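PDB 5E9P: cellulase, glycosyl hydrolase family 5, TPS linker, domain X, which binds cellulose, and also xylan, through a type A carbohydrate-binding module of family 64, probably holding the enzyme on its insoluble substrate. Local coordinates for residues L42-I47 with H73-V78. Residues are numbered along the deposited sequence; the frame is centred on the assembly and turned at random.
Sequences LDLLEI and HYKSGV
Y74 and L42 form the tight, buried side of this contact: methyl CD2 of L42 lies 3.4 Å from Y74 CE2, and the two side chains cross at about a right angle. L45 CD1 adds to this side at the edge of the Y74 ring, 4.0 Å from Y74 CD2. Y74 OH bonds to G15 O, and V83 of strand 82-85 touches Y74. On the other, partly exposed face, E46 and H73 run side by side. H73 ND1 donates to E46 OE2 over 2.7 Å, nearly straight at 171°; OE2 lies in the ring plane and is met on its anti side, somewhat out of the carboxylate plane. Chi1 of E46, 57°, sets CG between backbone N and carbonyl carbon, bringing the extended chain alongside the imidazole. E18 bonds NE2 and Y20 stacks on the ring. An alanine in place of E46 would probably leave H73 ND1 without its acceptor and the ring with less to fix its rotation. Looser still, K75's tail leads away, its NZ 6.4 Å from OD2 of exposed D43. K75 O accepts from D43 N (2.8 Å) and L44 N (3.1 Å); both residues face K75, a classic beta bulge at the start of strand 44-47 and the end of strand 70-76, within one sheet of the CBM64 jelly roll.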
loop_
_atom_site.group_PDB
_atom_site.type_symbol
_atom_site.label_atom_id
_atom_site.label_comp_id
_atom_site.label_asym_id
_atom_site.label_seq_id
_atom_site.Cartn_x
_atom_site.Cartn_y
_atom_site.Cartn_z
ATOM N N LEU A 42 -9.669 -5.863 -4.281
ATOM C CA LEU A 42 -9.366 -6.044 -2.882
ATOM C C LEU A 42 -10.580 -5.904 -1.987
ATOM O O LEU A 42 -11.477 -5.086 -2.252
ATOM C CB LEU A 42 -8.265 -5.093 -2.427
ATOM C CG LEU A 42 -6.974 -5.184 -3.225
ATOM C CD1 LEU A 42 -5.931 -4.304 -2.587
ATOM C CD2 LEU A 42 -6.457 -6.582 -3.367
ATOM N N ASP A 43 -10.576 -6.657 -0.915
ATOM C CA ASP A 43 -11.493 -6.382 0.193
ATOM C C ASP A 43 -11.006 -5.241 1.049
ATOM O O ASP A 43 -11.832 -4.522 1.637
ATOM C CB ASP A 43 -11.657 -7.642 1.074
ATOM C CG ASP A 43 -12.378 -8.806 0.318
ATOM O OD1 ASP A 43 -13.245 -8.471 -0.464
ATOM O OD2 ASP A 43 -12.067 -9.984 0.672
ATOM N N LEU A 44 -9.708 -5.062 1.176
ATOM C CA LEU A 44 -9.122 -3.970 1.984
ATOM C C LEU A 44 -7.741 -3.671 1.509
ATOM O O LEU A 44 -6.942 -4.578 1.271
ATOM C CB LEU A 44 -9.077 -4.385 3.443
ATOM C CG LEU A 44 -8.552 -3.380 4.437
ATOM C CD1 LEU A 44 -9.443 -2.156 4.521
ATOM C CD2 LEU A 44 -8.385 -4.003 5.809
ATOM N N LEU A 45 -7.460 -2.352 1.438
ATOM C CA LEU A 45 -6.068 -1.872 1.400
ATOM C C LEU A 45 -6.064 -0.641 2.301
ATOM O O LEU A 45 -6.594 0.389 1.897
ATOM C CB LEU A 45 -5.578 -1.531 0.013
ATOM C CG LEU A 45 -4.040 -1.319 -0.045
ATOM C CD1 LEU A 45 -3.286 -2.611 0.121
ATOM C CD2 LEU A 45 -3.669 -0.644 -1.344
ATOM N N GLU A 46 -5.511 -0.797 3.508
ATOM C CA GLU A 46 -5.423 0.354 4.394
ATOM C C GLU A 46 -3.970 0.685 4.621
ATOM O O GLU A 46 -3.145 -0.236 4.790
ATOM C CB GLU A 46 -6.230 0.187 5.641
ATOM C CG GLU A 46 -5.880 -0.988 6.423
ATOM C CD GLU A 46 -6.704 -1.241 7.708
ATOM O OE1 GLU A 46 -7.582 -0.426 8.018
ATOM O OE2 GLU A 46 -6.386 -2.247 8.435
ATOM N N ILE A 47 -3.655 1.955 4.595
ATOM C CA ILE A 47 -2.285 2.418 4.733
ATOM C C ILE A 47 -2.281 3.479 5.828
ATOM O O ILE A 47 -2.948 4.503 5.699
ATOM C CB ILE A 47 -1.670 2.931 3.411
ATOM C CG1 ILE A 47 -1.844 1.876 2.319
ATOM C CG2 ILE A 47 -0.216 3.274 3.693
ATOM C CD1 ILE A 47 -1.381 2.343 0.945
ATOM N N HIS A 73 -1.902 -2.814 4.951
ATOM C CA HIS A 73 -2.628 -4.015 5.272
ATOM C C HIS A 73 -3.540 -4.336 4.099
ATOM O O HIS A 73 -4.426 -3.549 3.767
ATOM C CB HIS A 73 -3.412 -3.787 6.575
ATOM C CG HIS A 73 -4.302 -4.892 6.946
ATOM N ND1 HIS A 73 -5.416 -4.657 7.704
ATOM C CD2 HIS A 73 -4.315 -6.214 6.699
ATOM C CE1 HIS A 73 -6.067 -5.791 7.921
ATOM N NE2 HIS A 73 -5.384 -6.768 7.368
ATOM N N TYR A 74 -3.278 -5.470 3.474
ATOM C CA TYR A 74 -3.929 -5.938 2.250
ATOM C C TYR A 74 -4.794 -7.131 2.575
ATOM O O TYR A 74 -4.369 -8.085 3.246
ATOM C CB TYR A 74 -2.813 -6.375 1.286
ATOM C CG TYR A 74 -3.165 -7.067 -0.007
ATOM C CD1 TYR A 74 -3.580 -8.397 -0.072
ATOM C CD2 TYR A 74 -2.996 -6.417 -1.227
ATOM C CE1 TYR A 74 -3.788 -9.041 -1.243
ATOM C CE2 TYR A 74 -3.210 -7.087 -2.421
ATOM C CZ TYR A 74 -3.595 -8.389 -2.439
ATOM O OH TYR A 74 -3.811 -8.970 -3.684
ATOM N N LYS A 75 -6.017 -7.161 2.005
ATOM C CA LYS A 75 -6.842 -8.363 2.021
ATOM C C LYS A 75 -7.513 -8.542 0.692
ATOM O O LYS A 75 -8.198 -7.640 0.201
ATOM C CB LYS A 75 -7.951 -8.249 3.077
ATOM C CG LYS A 75 -7.559 -8.129 4.521
ATOM C CD LYS A 75 -8.633 -7.995 5.523
ATOM C CE LYS A 75 -9.410 -9.274 5.705
ATOM N NZ LYS A 75 -10.470 -9.027 6.799
ATOM N N SER A 76 -7.358 -9.741 0.105
ATOM C CA SER A 76 -8.036 -10.145 -1.090
ATOM C C SER A 76 -8.658 -11.522 -0.890
ATOM O O SER A 76 -7.976 -12.439 -0.463
ATOM C CB SER A 76 -7.096 -10.249 -2.307
ATOM O OG SER A 76 -7.848 -10.642 -3.429
ATOM N N GLY A 77 -9.883 -11.678 -1.322
ATOM C CA GLY A 77 -10.550 -12.946 -1.366
ATOM C C GLY A 77 -10.530 -13.661 -2.652
ATOM O O GLY A 77 -11.062 -14.774 -2.773
ATOM N N VAL A 78 -9.838 -13.078 -3.635
ATOM C CA VAL A 78 -9.801 -13.658 -4.998
ATOM C C VAL A 78 -8.393 -13.730 -5.512
ATOM O O VAL A 78 -7.442 -12.975 -5.089
ATOM C CB VAL A 78 -10.650 -12.850 -5.982
ATOM C CG1 VAL A 78 -12.112 -12.877 -5.584
ATOM C CG2 VAL A 78 -10.301 -11.421 -6.050
#